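Side-chain contact in pyocin-S2 (Pseudomonas aeruginosa, PDB 5ODW), which kills sensitive bacterial cells as a nuclease bacteriocin that breaks down chromosomal DNA and blocks lipid synthesis, this chain being its N-terminal portion: residues K63-L68 with A169-A174. Residues are numbered along the deposited sequence; the frame is centred on the assembly and turned at random.
Sequences KSHSEL and ADIYKA
Helices 47-70 and 153-204 run almost parallel where His65 and Leu68 meet Asp170 and Ile171: the axes of the short segments are inclined by 11° and come no closer than 10.9 Å, a wide spacing that side chains must bridge. Leu68 and Ile171 form the apolar part, Leu68 CD2 lying 3.8 Å from Ile171 CG1 and 4.0 Å from its CG2, so one methyl meets both branches of the isoleucine. Ile171 CD1, at the tip of the CG1 branch, slides obliquely past His65, 3.7 Å from His65 ND1. His65 reaches across because its ring is anti to the backbone N (chi1 163°), which carries CE1 to the carboxylate of Asp170. There Asp170 OD2 sits in the ring plane at the edge, 3.0 Å from His65 CE1, while the carboxylate itself is turned 57° from that plane. As modelled, His65 NE2 is 3.4 Å from Asp170 OD2, but the angle is too poor for a hydrogen bond. Tyr167 stacks on the His65 ring, and Leu72 of helix 72-86 also packs on Ile171, linking three helices of this long helical domain. Chemically, apolar packing around Ile171 dominates the 196 Å² of buried surface, and Asp170 adds a peripheral polar approach that could be electrostatically favourable. A flipped imidazole would put NE2 near the place of CE1, and 2.80 Å data rarely separate the two, so C-H···O contact or N-H···O bond remains open.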
ATOM      1  N   LYS C  63      15.255 -40.336  -7.221  1.00 47.16           N
ATOM      2  CA  LYS C  63      15.385 -41.726  -6.771  1.00 48.53           C
ATOM      3  C   LYS C  63      14.785 -42.701  -7.787  1.00 53.10           C
ATOM      4  O   LYS C  63      15.053 -43.902  -7.721  1.00 53.81           O
ATOM      5  CB  LYS C  63      14.829 -41.913  -5.348  1.00 51.56           C
ATOM      6  CG  LYS C  63      15.577 -41.027  -4.336  1.00 63.07           C
ATOM      7  CD  LYS C  63      14.873 -40.874  -2.989  1.00 66.93           C
ATOM      8  CE  LYS C  63      15.490 -41.747  -1.923  1.00 74.06           C
ATOM      9  NZ  LYS C  63      16.944 -41.472  -1.729  1.00 82.19           N
ATOM     10  N   SER C  64      14.027 -42.168  -8.761  1.00 49.08           N
ATOM     11  CA  SER C  64      13.489 -42.940  -9.867  1.00 49.18           C
ATOM     12  C   SER C  64      14.510 -42.970 -10.992  1.00 54.46           C
ATOM     13  O   SER C  64      14.611 -43.972 -11.696  1.00 54.98           O
ATOM     14  CB  SER C  64      12.168 -42.365 -10.352  1.00 52.56           C
ATOM     15  OG  SER C  64      11.127 -42.732  -9.463  1.00 63.40           O
ATOM     16  N   HIS C  65      15.277 -41.889 -11.153  1.00 51.79           N
ATOM     17  CA  HIS C  65      16.334 -41.811 -12.156  1.00 52.67           C
ATOM     18  C   HIS C  65      17.545 -42.707 -11.771  1.00 58.60           C
ATOM     19  O   HIS C  65      18.057 -43.430 -12.618  1.00 59.45           O
ATOM     20  CB  HIS C  65      16.744 -40.328 -12.396  1.00 53.41           C
ATOM     21  CG  HIS C  65      18.070 -40.118 -13.083  1.00 57.49           C
ATOM     22  ND1 HIS C  65      18.286 -40.487 -14.407  1.00 59.15           N
ATOM     23  CD2 HIS C  65      19.202 -39.559 -12.601  1.00 59.89           C
ATOM     24  CE1 HIS C  65      19.539 -40.159 -14.670  1.00 59.24           C
ATOM     25  NE2 HIS C  65      20.129 -39.595 -13.618  1.00 60.19           N
ATOM     26  N   SER C  66      18.037 -42.606 -10.514  1.00 55.33           N
ATOM     27  CA  SER C  66      19.202 -43.359 -10.033  1.00 55.96           C
ATOM     28  C   SER C  66      18.936 -44.853  -9.842  1.00 58.60           C
ATOM     29  O   SER C  66      19.879 -45.636  -9.937  1.00 58.75           O
ATOM     30  CB  SER C  66      19.788 -42.738  -8.766  1.00 60.15           C
ATOM     31  OG  SER C  66      18.778 -42.229  -7.911  1.00 68.93           O
ATOM     32  N   GLU C  67      17.671 -45.251  -9.587  1.00 53.76           N
ATOM     33  CA  GLU C  67      17.291 -46.664  -9.447  1.00 54.44           C
ATOM     34  C   GLU C  67      17.436 -47.377 -10.812  1.00 56.33           C
ATOM     35  O   GLU C  67      17.770 -48.565 -10.886  1.00 57.18           O
ATOM     36  CB  GLU C  67      15.845 -46.787  -8.906  1.00 56.15           C
ATOM     37  CG  GLU C  67      15.349 -48.213  -8.645  1.00 72.34           C
ATOM     38  CD  GLU C  67      13.957 -48.416  -8.070  1.00105.70           C
ATOM     39  OE1 GLU C  67      13.233 -47.414  -7.858  1.00108.48           O
ATOM     40  OE2 GLU C  67      13.592 -49.591  -7.823  1.00 98.52           O
ATOM     41  N   LEU C  68      17.191 -46.601 -11.885  1.00 49.74           N
ATOM     42  CA  LEU C  68      17.198 -46.982 -13.289  1.00 47.78           C
ATOM     43  C   LEU C  68      18.615 -46.974 -13.889  1.00 50.91           C
ATOM     44  O   LEU C  68      18.952 -47.900 -14.628  1.00 50.43           O
ATOM     45  CB  LEU C  68      16.225 -46.061 -14.033  1.00 46.34           C
ATOM     46  CG  LEU C  68      15.934 -46.328 -15.489  1.00 50.94           C
ATOM     47  CD1 LEU C  68      15.198 -47.648 -15.698  1.00 51.02           C
ATOM     48  CD2 LEU C  68      15.138 -45.186 -16.065  1.00 53.54           C
ATOM     49  N   ALA C 169      16.644 -37.992 -21.088  1.00 45.19           N
ATOM     50  CA  ALA C 169      17.745 -37.769 -22.021  1.00 46.04           C
ATOM     51  C   ALA C 169      19.038 -38.389 -21.514  1.00 49.34           C
ATOM     52  O   ALA C 169      19.831 -38.842 -22.324  1.00 50.78           O
ATOM     53  CB  ALA C 169      17.943 -36.281 -22.258  1.00 47.76           C
ATOM     54  N   ASP C 170      19.257 -38.417 -20.195  1.00 44.88           N
ATOM     55  CA  ASP C 170      20.456 -39.033 -19.628  1.00 45.63           C
ATOM     56  C   ASP C 170      20.424 -40.565 -19.879  1.00 47.67           C
ATOM     57  O   ASP C 170      21.389 -41.138 -20.395  1.00 47.41           O
ATOM     58  CB  ASP C 170      20.592 -38.690 -18.121  1.00 47.75           C
ATOM     59  CG  ASP C 170      21.936 -39.083 -17.508  1.00 64.09           C
ATOM     60  OD1 ASP C 170      22.989 -38.629 -18.027  1.00 65.11           O
ATOM     61  OD2 ASP C 170      21.937 -39.827 -16.497  1.00 73.60           O
ATOM     62  N   ILE C 171      19.281 -41.190 -19.553  1.00 42.97           N
ATOM     63  CA  ILE C 171      18.984 -42.609 -19.721  1.00 42.96           C
ATOM     64  C   ILE C 171      19.090 -43.019 -21.214  1.00 48.37           C
ATOM     65  O   ILE C 171      19.885 -43.904 -21.534  1.00 48.70           O
ATOM     66  CB  ILE C 171      17.601 -42.955 -19.065  1.00 44.89           C
ATOM     67  CG1 ILE C 171      17.575 -42.686 -17.525  1.00 44.58           C
ATOM     68  CG2 ILE C 171      17.139 -44.374 -19.396  1.00 45.31           C
ATOM     69  CD1 ILE C 171      18.688 -43.348 -16.639  1.00 50.62           C
ATOM     70  N   TYR C 172      18.325 -42.350 -22.113  1.00 45.62           N
ATOM     71  CA  TYR C 172      18.327 -42.586 -23.568  1.00 46.20           C
ATOM     72  C   TYR C 172      19.752 -42.559 -24.160  1.00 52.80           C
ATOM     73  O   TYR C 172      20.085 -43.469 -24.918  1.00 55.23           O
ATOM     74  CB  TYR C 172      17.450 -41.558 -24.312  1.00 47.17           C
ATOM     75  CG  TYR C 172      15.943 -41.687 -24.167  1.00 47.54           C
ATOM     76  CD1 TYR C 172      15.304 -42.911 -24.363  1.00 49.42           C
ATOM     77  CD2 TYR C 172      15.140 -40.556 -24.026  1.00 47.56           C
ATOM     78  CE1 TYR C 172      13.914 -43.021 -24.312  1.00 49.96           C
ATOM     79  CE2 TYR C 172      13.751 -40.652 -23.968  1.00 47.81           C
ATOM     80  CZ  TYR C 172      13.140 -41.885 -24.110  1.00 53.78           C
ATOM     81  OH  TYR C 172      11.768 -41.970 -24.078  1.00 50.62           O
ATOM     82  N   LYS C 173      20.592 -41.540 -23.796  1.00 47.34           N
ATOM     83  CA  LYS C 173      21.996 -41.384 -24.230  1.00 47.43           C
ATOM     84  C   LYS C 173      22.820 -42.628 -23.864  1.00 51.74           C
ATOM     85  O   LYS C 173      23.616 -43.091 -24.683  1.00 53.23           O
ATOM     86  CB  LYS C 173      22.647 -40.147 -23.562  1.00 49.75           C
ATOM     87  CG  LYS C 173      22.995 -38.981 -24.494  1.00 52.71           C
ATOM     88  CD  LYS C 173      23.657 -37.832 -23.707  1.00 60.42           C
ATOM     89  CE  LYS C 173      23.658 -36.480 -24.401  1.00 64.77           C
ATOM     90  NZ  LYS C 173      23.713 -35.352 -23.425  1.00 66.18           N
ATOM     91  N   ALA C 174      22.625 -43.155 -22.632  1.00 47.15           N
ATOM     92  CA  ALA C 174      23.304 -44.336 -22.091  1.00 46.98           C
ATOM     93  C   ALA C 174      22.785 -45.649 -22.696  1.00 49.70           C
ATOM     94  O   ALA C 174      23.572 -46.584 -22.883  1.00 49.80           O
ATOM     95  CB  ALA C 174      23.154 -44.369 -20.584  1.00 47.23           C
TER